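DUF2787 domain-containing protein (Vibrio cholerae, PDB 2V1L) is of unknown function but is encoded in a pathogenicity island and shares structural homology with human p32. Local coordinates at residues 102-105 with 109-112; 7-12 with 96-101; 15-20 with 121-126; 80-83 with 89-92. One frame throughout, in Å; residues are numbered along the deposited sequence.

From the N terminus, residues 7-12 come first, and interaction 2 packs them on the end of strand 95-97 and the turn after it, closing a loop of 83 residues. Helix 15-29 follows, and interaction 3 joins it to helix 117-135 across 100 residues. Interactions 2 and 3 cross, since their segments alternate along the chain, and they touch through Leu11, Phe96 and Tyr123. Interaction 4 is a local hairpin nested inside both loops. Interaction 1 is a second hairpin, nested inside interaction 3 and in series with interactions 2 and 4. Together they tie the N-terminal segment and both helices to one antiparallel sheet.

Interaction 1: residues 102-105 with 109-112; sequences DFFT and GWNP
Gly109 opens the pairing of this short antiparallel beta hairpin opposite Thr105. Its N gives a weak, bent hydrogen bond to Thr105 O, and its O takes another weak one from Thr105 N. The same Gly109 O lies 3.3 Å from Phe104 CA in a CA-H...O contact. Gly109 has a positive phi, a conformation glycine adopts readily. Trp110 comes next, in a non-hydrogen-bonded pair with Phe104. The Phe104 CB sits over the face of the six-membered ring of Trp110, 4.0 Å from its centroid. Phe104 CD1 also lies above this face, 3.6 Å from Trp110 CE2. The two rings form an oblique aromatic pair with planes 47° apart. Asn111 forms the hydrogen-bonded pair with Phe103. Phe103 N donates to Asn111 O at 2.9 Å, nearly straight at 167°, and Asn111 N returns a longer bond to Phe103 O. On this face Asn111 CB touches Phe103 CE1 at 3.6 Å. Phe103 CG stands between its own backbone N and carbonyl carbon (chi1 76°), which places CE1 of the ring beside Asn111 CB. Pro112 ends the segment. Its O lies at the edge of the Phe103 ring, and its CA meets Asp102 OD1 at 3.6 Å. Behind Phe103 lies helix 117-135, through Ala119 and Leu122. The central backbone bonds thus set the register. The two faces then differ: on one, Phe104 CB makes a CH-pi contact over the Trp110 ring; on the other, Phe103 packs beside Asn111 and turns to the buried helix side.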
# COMPACT_ATOMS: atom_id res chain seq x y z
N ASP A 102 11.96 -0.16 -6.57
CA ASP A 102 12.63 -0.51 -5.29
C ASP A 102 11.63 -0.80 -4.17
O ASP A 102 10.52 -0.28 -4.18
CB ASP A 102 13.50 0.65 -4.80
CG ASP A 102 14.75 0.86 -5.64
OD1 ASP A 102 15.44 -0.12 -6.02
OD2 ASP A 102 15.04 2.03 -5.90
N PHE A 103 12.06 -1.59 -3.20
CA PHE A 103 11.30 -1.77 -1.95
C PHE A 103 12.18 -1.38 -0.78
O PHE A 103 13.41 -1.43 -0.86
CB PHE A 103 10.70 -3.20 -1.80
CG PHE A 103 11.69 -4.26 -1.42
CD1 PHE A 103 12.51 -4.86 -2.40
CD2 PHE A 103 11.85 -4.65 -0.09
CE1 PHE A 103 13.44 -5.86 -2.05
CE2 PHE A 103 12.79 -5.63 0.28
CZ PHE A 103 13.59 -6.23 -0.71
N PHE A 104 11.54 -1.00 0.32
CA PHE A 104 12.21 -0.67 1.54
C PHE A 104 11.62 -1.37 2.77
O PHE A 104 10.39 -1.46 2.93
CB PHE A 104 12.12 0.84 1.78
CG PHE A 104 12.72 1.28 3.05
CD1 PHE A 104 14.08 1.59 3.12
CD2 PHE A 104 11.95 1.44 4.18
CE1 PHE A 104 14.64 2.03 4.30
CE2 PHE A 104 12.51 1.84 5.37
CZ PHE A 104 13.85 2.15 5.44
N THR A 105 12.51 -1.79 3.65
CA THR A 105 12.18 -2.16 4.99
C THR A 105 13.24 -1.56 5.92
O THR A 105 14.35 -1.32 5.47
CB THR A 105 12.16 -3.70 5.06
OG1 THR A 105 10.82 -4.15 4.84
CG2 THR A 105 12.72 -4.22 6.31
N GLY A 109 16.80 -2.27 4.17
CA GLY A 109 17.10 -1.04 3.41
C GLY A 109 16.41 -1.06 2.04
O GLY A 109 15.35 -1.68 1.88
N TRP A 110 17.03 -0.39 1.06
CA TRP A 110 16.58 -0.34 -0.35
C TRP A 110 17.17 -1.45 -1.19
O TRP A 110 18.40 -1.62 -1.22
CB TRP A 110 17.08 0.93 -1.01
CG TRP A 110 16.72 2.08 -0.27
CD1 TRP A 110 17.49 2.78 0.63
CD2 TRP A 110 15.46 2.69 -0.30
NE1 TRP A 110 16.75 3.80 1.15
CE2 TRP A 110 15.50 3.75 0.59
CE3 TRP A 110 14.29 2.43 -0.99
CZ2 TRP A 110 14.43 4.56 0.78
CZ3 TRP A 110 13.24 3.22 -0.80
CH2 TRP A 110 13.29 4.26 0.08
N ASN A 111 16.30 -2.15 -1.91
CA ASN A 111 16.69 -3.20 -2.84
C ASN A 111 15.74 -3.24 -4.04
O ASN A 111 14.58 -2.86 -3.92
CB ASN A 111 16.79 -4.56 -2.15
CG ASN A 111 18.06 -4.71 -1.32
OD1 ASN A 111 19.18 -4.74 -1.86
ND2 ASN A 111 17.90 -4.80 -0.01
N PRO A 112 16.24 -3.65 -5.20
CA PRO A 112 15.34 -3.66 -6.35
C PRO A 112 14.34 -4.79 -6.26
O PRO A 112 14.60 -5.82 -5.62
CB PRO A 112 16.30 -3.83 -7.54
CG PRO A 112 17.71 -3.59 -6.99
CD PRO A 112 17.61 -4.06 -5.57

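Interaction 2: residues 7-12 with 96-101; sequences KPTHLP and FDFQRG
The first torsions of Thr9 and Phe98 turn their side chains to each other. Thr9 OG1 lies between its backbone N and carbonyl carbon (chi1 81°), which places CG2 opposite the carbonyl carbon. CB, OG1 and CG2 all come close to CD1 of the Phe98 ring. Phe98 CG is itself anti to the carbonyl carbon (chi1 -58°), and its ring reaches the loop through CD1 and CE1. Thr9 CB approaches Phe98 CD1 obliquely at 3.8 Å. Leu11 supplies the second half of the contact with one methyl. Its CD1 lies 3.7 Å from Phe98 CE1 and also 3.7 Å from Phe96 CD1, bridging the two rings. The Leu11 side chain crosses both phenylalanines at about a right angle. The contact between the segments is mainly apolar. Thr9 OG1 instead gives a weak hydrogen bond to Leu11 O at 3.3 Å within its own loop. On the other segment, Asp97 OD1 accepts from Arg100 N at 3.1 Å, an Asx motif in the turn that follows the strand. The donor comes from above the carboxylate plane. The N-terminal loop thus packs on the end of strand 95-97 and the turn after it, just before helix 15-29 begins. Ile74 of strand 72-82 touches both Thr9 and Phe98. Ala119 and Tyr123 of helix 117-135 lie against Leu11, and the Tyr123 ring meets Phe96 edge-to-face.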
# COMPACT_ATOMS: atom_id res chain seq x y z
N LYS A 7 -2.55 -2.48 -14.60
CA LYS A 7 -1.53 -3.40 -15.12
C LYS A 7 -0.19 -2.74 -15.43
O LYS A 7 -0.12 -1.54 -15.72
CB LYS A 7 -2.02 -4.11 -16.40
CG LYS A 7 -2.88 -5.35 -16.18
CD LYS A 7 -3.31 -5.97 -17.51
CE LYS A 7 -4.77 -6.41 -17.45
NZ LYS A 7 -5.10 -7.42 -18.50
N PRO A 8 0.90 -3.54 -15.34
CA PRO A 8 1.22 -4.61 -14.39
C PRO A 8 2.51 -4.24 -13.61
O PRO A 8 3.11 -3.20 -13.89
CB PRO A 8 1.48 -5.80 -15.32
CG PRO A 8 1.98 -5.13 -16.65
CD PRO A 8 1.82 -3.62 -16.49
N THR A 9 2.90 -5.06 -12.64
CA THR A 9 4.14 -4.83 -11.88
C THR A 9 4.86 -6.16 -11.65
O THR A 9 4.32 -7.23 -11.95
CB THR A 9 3.90 -4.13 -10.50
OG1 THR A 9 3.48 -5.09 -9.53
CG2 THR A 9 2.86 -3.03 -10.60
N HIS A 10 6.07 -6.08 -11.09
CA HIS A 10 6.94 -7.24 -10.87
C HIS A 10 6.69 -7.93 -9.53
O HIS A 10 7.39 -8.88 -9.17
CB HIS A 10 8.42 -6.84 -11.00
CG HIS A 10 8.80 -6.40 -12.39
ND1 HIS A 10 9.60 -7.15 -13.22
CD2 HIS A 10 8.47 -5.29 -13.09
CE1 HIS A 10 9.75 -6.52 -14.37
NE2 HIS A 10 9.07 -5.39 -14.32
N LEU A 11 5.70 -7.45 -8.79
CA LEU A 11 5.24 -8.09 -7.56
C LEU A 11 3.87 -8.73 -7.78
O LEU A 11 3.07 -8.19 -8.54
CB LEU A 11 5.22 -7.08 -6.41
CG LEU A 11 6.60 -6.69 -5.86
CD1 LEU A 11 6.46 -5.68 -4.75
CD2 LEU A 11 7.39 -7.91 -5.40
N PRO A 12 3.59 -9.86 -7.12
CA PRO A 12 2.33 -10.56 -7.38
C PRO A 12 1.12 -9.89 -6.71
O PRO A 12 0.52 -10.46 -5.78
CB PRO A 12 2.59 -11.94 -6.80
CG PRO A 12 3.53 -11.72 -5.70
CD PRO A 12 4.39 -10.56 -6.10
N PHE A 96 6.80 -0.07 -1.11
CA PHE A 96 6.97 -0.75 -2.39
C PHE A 96 6.84 0.32 -3.43
O PHE A 96 5.78 0.86 -3.62
CB PHE A 96 5.91 -1.86 -2.59
CG PHE A 96 5.93 -2.91 -1.51
CD1 PHE A 96 6.89 -3.92 -1.52
CD2 PHE A 96 5.01 -2.86 -0.45
CE1 PHE A 96 6.92 -4.90 -0.47
CE2 PHE A 96 5.02 -3.83 0.58
CZ PHE A 96 5.99 -4.83 0.57
N ASP A 97 7.94 0.68 -4.08
CA ASP A 97 7.93 1.83 -4.99
C ASP A 97 7.99 1.32 -6.44
O ASP A 97 9.03 0.88 -6.91
CB ASP A 97 9.10 2.77 -4.67
CG ASP A 97 9.03 4.11 -5.44
OD1 ASP A 97 8.55 4.13 -6.59
OD2 ASP A 97 9.46 5.13 -4.88
N PHE A 98 6.84 1.33 -7.12
CA PHE A 98 6.76 0.71 -8.44
C PHE A 98 7.34 1.63 -9.54
O PHE A 98 7.99 1.15 -10.46
CB PHE A 98 5.32 0.21 -8.73
CG PHE A 98 4.82 -0.80 -7.71
CD1 PHE A 98 5.32 -2.08 -7.69
CD2 PHE A 98 3.91 -0.43 -6.74
CE1 PHE A 98 4.90 -3.00 -6.74
CE2 PHE A 98 3.48 -1.33 -5.79
CZ PHE A 98 3.98 -2.62 -5.79
N GLN A 99 7.11 2.94 -9.42
CA GLN A 99 7.75 3.96 -10.26
C GLN A 99 9.25 3.72 -10.40
O GLN A 99 9.81 3.80 -11.49
CB GLN A 99 7.54 5.35 -9.65
CG GLN A 99 6.16 5.93 -9.77
CD GLN A 99 5.98 7.28 -9.02
OE1 GLN A 99 6.46 7.48 -7.89
NE2 GLN A 99 5.25 8.19 -9.65
N ARG A 100 9.89 3.43 -9.27
CA ARG A 100 11.34 3.37 -9.21
C ARG A 100 11.89 1.95 -9.25
O ARG A 100 13.09 1.74 -9.51
CB ARG A 100 11.77 4.03 -7.91
CG ARG A 100 13.00 4.80 -8.02
CD ARG A 100 13.14 5.70 -6.83
NE ARG A 100 14.54 5.97 -6.69
CZ ARG A 100 15.06 6.97 -6.00
NH1 ARG A 100 14.29 7.84 -5.34
NH2 ARG A 100 16.37 7.08 -5.99
N GLY A 101 11.03 0.98 -8.98
CA GLY A 101 11.45 -0.42 -8.94
C GLY A 101 12.19 -0.85 -7.69
O GLY A 101 12.95 -1.81 -7.72

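Interaction 3: residues 15-20 with 121-126; sequences KPFHAL and ELYQLW
Phe17 of helix 15-29 meets two aromatic side chains of helix 117-135, Tyr123 and Trp126, and each meets it in a different way. Tyr123 brings its hydroxyl over a face of the Phe17 ring. The OH sits 3.9 Å above the plane, over the ring centre, and its nearest ring atom is Phe17 CD2 at 4.0 Å. The two side chains cross obliquely. Trp126 offers the edge of its six-membered ring instead. Phe17 CE1 lies near the plane of the indole, 3.9 Å from Trp126 CZ3 and 4.0 Å from Trp126 CH2. Here the side chains cross at about a right angle. All three residues hold CG anti to the backbone N (chi1 -170° for Phe17, 178° for Tyr123 and 177° for Trp126). This extends each ring from its helix and carries the hydroxyl and the indole edge to Phe17, although the nearest CA atoms, those of Phe17 and Gln124, are 10.9 Å apart. The helices are therefore joined through long aromatic side chains and not by close backbone packing. Ile77 of strand 72-82 touches both Phe17 and Trp126, so the sheet borders the same cluster. The Tyr123 hydroxyl is hydrogen-bonded to Glu127 OE1, one helical turn on. The contact is thus mainly apolar and buried, yet it includes a polar oxygen. The bond to Glu127 gives that oxygen a polar partner while it rests on the Phe17 face, and probably helps fix its position there.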
# COMPACT_ATOMS: atom_id res chain seq x y z
N LYS A 15 -5.67 -10.16 -7.42
CA LYS A 15 -7.02 -9.79 -7.85
C LYS A 15 -7.86 -9.15 -6.74
O LYS A 15 -8.45 -8.09 -6.96
CB LYS A 15 -7.72 -10.99 -8.50
CG LYS A 15 -7.16 -11.28 -9.87
CD LYS A 15 -7.74 -12.55 -10.43
CE LYS A 15 -7.76 -12.50 -11.93
NZ LYS A 15 -8.77 -11.48 -12.36
N PRO A 16 -7.90 -9.75 -5.54
CA PRO A 16 -8.60 -9.05 -4.45
C PRO A 16 -8.05 -7.64 -4.15
O PRO A 16 -8.82 -6.75 -3.77
CB PRO A 16 -8.37 -9.98 -3.26
CG PRO A 16 -8.17 -11.31 -3.87
CD PRO A 16 -7.40 -11.06 -5.10
N PHE A 17 -6.75 -7.43 -4.34
CA PHE A 17 -6.16 -6.10 -4.10
C PHE A 17 -6.62 -5.16 -5.22
O PHE A 17 -6.99 -4.05 -4.95
CB PHE A 17 -4.64 -6.18 -4.02
CG PHE A 17 -3.98 -4.90 -3.54
CD1 PHE A 17 -3.92 -4.60 -2.18
CD2 PHE A 17 -3.38 -4.04 -4.44
CE1 PHE A 17 -3.29 -3.44 -1.75
CE2 PHE A 17 -2.74 -2.86 -4.01
CZ PHE A 17 -2.71 -2.55 -2.66
N HIS A 18 -6.64 -5.62 -6.45
CA HIS A 18 -7.16 -4.77 -7.56
C HIS A 18 -8.62 -4.40 -7.38
O HIS A 18 -9.00 -3.24 -7.58
CB HIS A 18 -6.92 -5.42 -8.91
CG HIS A 18 -5.47 -5.46 -9.30
ND1 HIS A 18 -4.87 -6.60 -9.80
CD2 HIS A 18 -4.51 -4.51 -9.26
CE1 HIS A 18 -3.60 -6.34 -10.06
NE2 HIS A 18 -3.36 -5.08 -9.76
N ALA A 19 -9.42 -5.38 -6.97
CA ALA A 19 -10.82 -5.20 -6.60
C ALA A 19 -11.03 -4.19 -5.47
O ALA A 19 -11.98 -3.42 -5.52
CB ALA A 19 -11.48 -6.56 -6.24
N LEU A 20 -10.20 -4.22 -4.44
CA LEU A 20 -10.24 -3.17 -3.41
C LEU A 20 -9.96 -1.79 -4.02
O LEU A 20 -10.71 -0.84 -3.79
CB LEU A 20 -9.28 -3.44 -2.25
CG LEU A 20 -9.10 -2.31 -1.22
CD1 LEU A 20 -10.40 -1.94 -0.47
CD2 LEU A 20 -8.03 -2.67 -0.23
N GLU A 121 8.08 -12.36 -1.17
CA GLU A 121 7.54 -12.94 0.06
C GLU A 121 7.06 -11.85 1.03
O GLU A 121 5.97 -11.94 1.61
CB GLU A 121 8.58 -13.83 0.74
CG GLU A 121 8.14 -14.44 2.10
CD GLU A 121 7.14 -15.62 1.97
OE1 GLU A 121 7.10 -16.26 0.89
OE2 GLU A 121 6.40 -15.89 2.96
N LEU A 122 7.87 -10.80 1.16
CA LEU A 122 7.50 -9.66 1.97
C LEU A 122 6.19 -9.04 1.44
O LEU A 122 5.29 -8.74 2.22
CB LEU A 122 8.65 -8.66 1.90
CG LEU A 122 8.82 -7.48 2.80
CD1 LEU A 122 9.07 -7.92 4.24
CD2 LEU A 122 10.02 -6.69 2.24
N TYR A 123 6.08 -8.85 0.14
CA TYR A 123 4.88 -8.24 -0.43
C TYR A 123 3.62 -9.12 -0.23
O TYR A 123 2.53 -8.64 0.12
CB TYR A 123 5.04 -7.93 -1.92
CG TYR A 123 3.75 -7.35 -2.43
CD1 TYR A 123 3.46 -6.01 -2.24
CD2 TYR A 123 2.75 -8.17 -2.99
CE1 TYR A 123 2.22 -5.48 -2.62
CE2 TYR A 123 1.54 -7.63 -3.40
CZ TYR A 123 1.29 -6.31 -3.19
OH TYR A 123 0.09 -5.76 -3.56
N GLN A 124 3.77 -10.42 -0.43
CA GLN A 124 2.65 -11.34 -0.31
C GLN A 124 2.11 -11.38 1.11
O GLN A 124 0.91 -11.45 1.30
CB GLN A 124 3.08 -12.76 -0.71
CG GLN A 124 3.26 -12.91 -2.22
CD GLN A 124 3.69 -14.31 -2.54
OE1 GLN A 124 4.45 -14.93 -1.79
NE2 GLN A 124 3.16 -14.84 -3.64
N LEU A 125 3.01 -11.39 2.07
CA LEU A 125 2.63 -11.33 3.47
C LEU A 125 2.00 -10.01 3.82
O LEU A 125 0.97 -10.00 4.45
CB LEU A 125 3.82 -11.61 4.39
CG LEU A 125 4.31 -13.05 4.38
CD1 LEU A 125 5.80 -13.09 4.80
CD2 LEU A 125 3.50 -13.94 5.30
N TRP A 126 2.65 -8.90 3.45
CA TRP A 126 2.06 -7.57 3.67
C TRP A 126 0.63 -7.49 3.10
O TRP A 126 -0.30 -6.98 3.78
CB TRP A 126 2.90 -6.45 3.01
CG TRP A 126 2.20 -5.15 3.20
CD1 TRP A 126 2.22 -4.39 4.32
CD2 TRP A 126 1.28 -4.53 2.29
NE1 TRP A 126 1.39 -3.31 4.16
CE2 TRP A 126 0.81 -3.37 2.92
CE3 TRP A 126 0.83 -4.82 1.00
CZ2 TRP A 126 -0.09 -2.49 2.31
CZ3 TRP A 126 -0.08 -3.97 0.39
CH2 TRP A 126 -0.53 -2.82 1.05

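Interaction 4: residues 80-83 with 89-92; sequences FAYV and ELER
Tyr82 and Leu90 face each other in an antiparallel beta hairpin formed by the end of strand 72-82 and strand 90-93. The tight part is the backbone ladder. Ala81 and Glu91 form the hydrogen-bonded pair. Ala81 N donates to Glu91 O at 2.9 Å, and Glu91 N returns a nearly straight bond of 2.9 Å to Ala81 O, with an N-H...O angle of 178°. Packing is also close beside the ladder, where Leu90 lies over one face of the Tyr82 ring. Leu90 CG is anti to its carbonyl carbon (chi1 -76°), a rotation that swings the isobutyl group over Tyr82. Its CD2 stands 3.9 Å from the ring centroid, only 9° off the normal. This is a CH-pi contact. Tyr50 adds a further aromatic ring beside Tyr82, and its hydroxyl bonds to Tyr82 N. The outer side is more open to solvent. Val83 N makes only a weak bond to Glu89 O, at 3.3 Å. The exposed side chains of Val83 and Glu91 cross at about a right angle. At the other end Phe80 runs alongside the extended Arg92 chain, where Phe80 CE1 touches Arg92 CG at 4.1 Å. Arg92 also has a long, weak ion pair with Asp95. On the exposed Val83 side, one approach is nevertheless close: Glu91 OE2 rests against a methyl, 3.3 Å from Val83 CG1.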
# COMPACT_ATOMS: atom_id res chain seq x y z
N PHE A 80 3.27 2.83 7.28
CA PHE A 80 4.02 3.69 8.21
C PHE A 80 3.84 3.16 9.61
O PHE A 80 2.81 2.56 9.91
CB PHE A 80 3.51 5.12 8.21
CG PHE A 80 3.49 5.78 6.87
CD1 PHE A 80 4.52 6.62 6.48
CD2 PHE A 80 2.40 5.60 6.00
CE1 PHE A 80 4.48 7.25 5.25
CE2 PHE A 80 2.35 6.22 4.79
CZ PHE A 80 3.38 7.04 4.39
N ALA A 81 4.83 3.40 10.47
CA ALA A 81 4.75 3.04 11.86
C ALA A 81 5.57 4.01 12.71
O ALA A 81 6.47 4.67 12.21
CB ALA A 81 5.23 1.60 12.08
N TYR A 82 5.24 4.07 14.00
CA TYR A 82 6.00 4.84 14.98
C TYR A 82 7.28 4.12 15.32
O TYR A 82 7.28 2.90 15.55
CB TYR A 82 5.18 5.07 16.25
CG TYR A 82 4.10 6.08 16.04
CD1 TYR A 82 4.41 7.43 15.87
CD2 TYR A 82 2.76 5.70 16.00
CE1 TYR A 82 3.42 8.38 15.66
CE2 TYR A 82 1.76 6.64 15.78
CZ TYR A 82 2.10 7.98 15.62
OH TYR A 82 1.12 8.93 15.41
N VAL A 83 8.38 4.88 15.35
CA VAL A 83 9.71 4.36 15.60
C VAL A 83 10.34 5.03 16.82
O VAL A 83 10.10 6.22 17.09
CB VAL A 83 10.60 4.56 14.34
CG1 VAL A 83 12.10 4.55 14.69
CG2 VAL A 83 10.25 3.51 13.25
N GLU A 89 7.75 9.47 16.08
CA GLU A 89 7.06 9.96 14.88
C GLU A 89 6.82 8.83 13.89
O GLU A 89 7.40 7.76 14.01
CB GLU A 89 7.85 11.10 14.21
CG GLU A 89 7.65 12.47 14.88
CD GLU A 89 8.79 13.45 14.61
OE1 GLU A 89 9.23 13.55 13.43
OE2 GLU A 89 9.25 14.12 15.58
N LEU A 90 5.94 9.08 12.92
CA LEU A 90 5.63 8.13 11.85
C LEU A 90 6.74 8.09 10.81
O LEU A 90 7.10 9.11 10.23
CB LEU A 90 4.29 8.47 11.17
CG LEU A 90 3.00 8.11 11.92
CD1 LEU A 90 1.81 8.83 11.32
CD2 LEU A 90 2.75 6.61 11.94
N GLU A 91 7.31 6.91 10.61
CA GLU A 91 8.34 6.65 9.62
C GLU A 91 7.79 5.64 8.63
O GLU A 91 6.93 4.84 9.01
CB GLU A 91 9.57 6.04 10.29
CG GLU A 91 10.30 6.98 11.25
CD GLU A 91 11.75 6.57 11.49
OE1 GLU A 91 12.34 5.84 10.65
OE2 GLU A 91 12.32 6.99 12.51
N ARG A 92 8.29 5.66 7.39
CA ARG A 92 8.00 4.60 6.43
C ARG A 92 8.47 3.31 7.08
O ARG A 92 9.55 3.27 7.66
CB ARG A 92 8.74 4.79 5.10
CG ARG A 92 8.34 6.06 4.32
CD ARG A 92 8.89 5.97 2.89
NE ARG A 92 8.78 7.24 2.18
CZ ARG A 92 9.33 7.49 1.00
NH1 ARG A 92 10.06 6.56 0.38
NH2 ARG A 92 9.17 8.67 0.43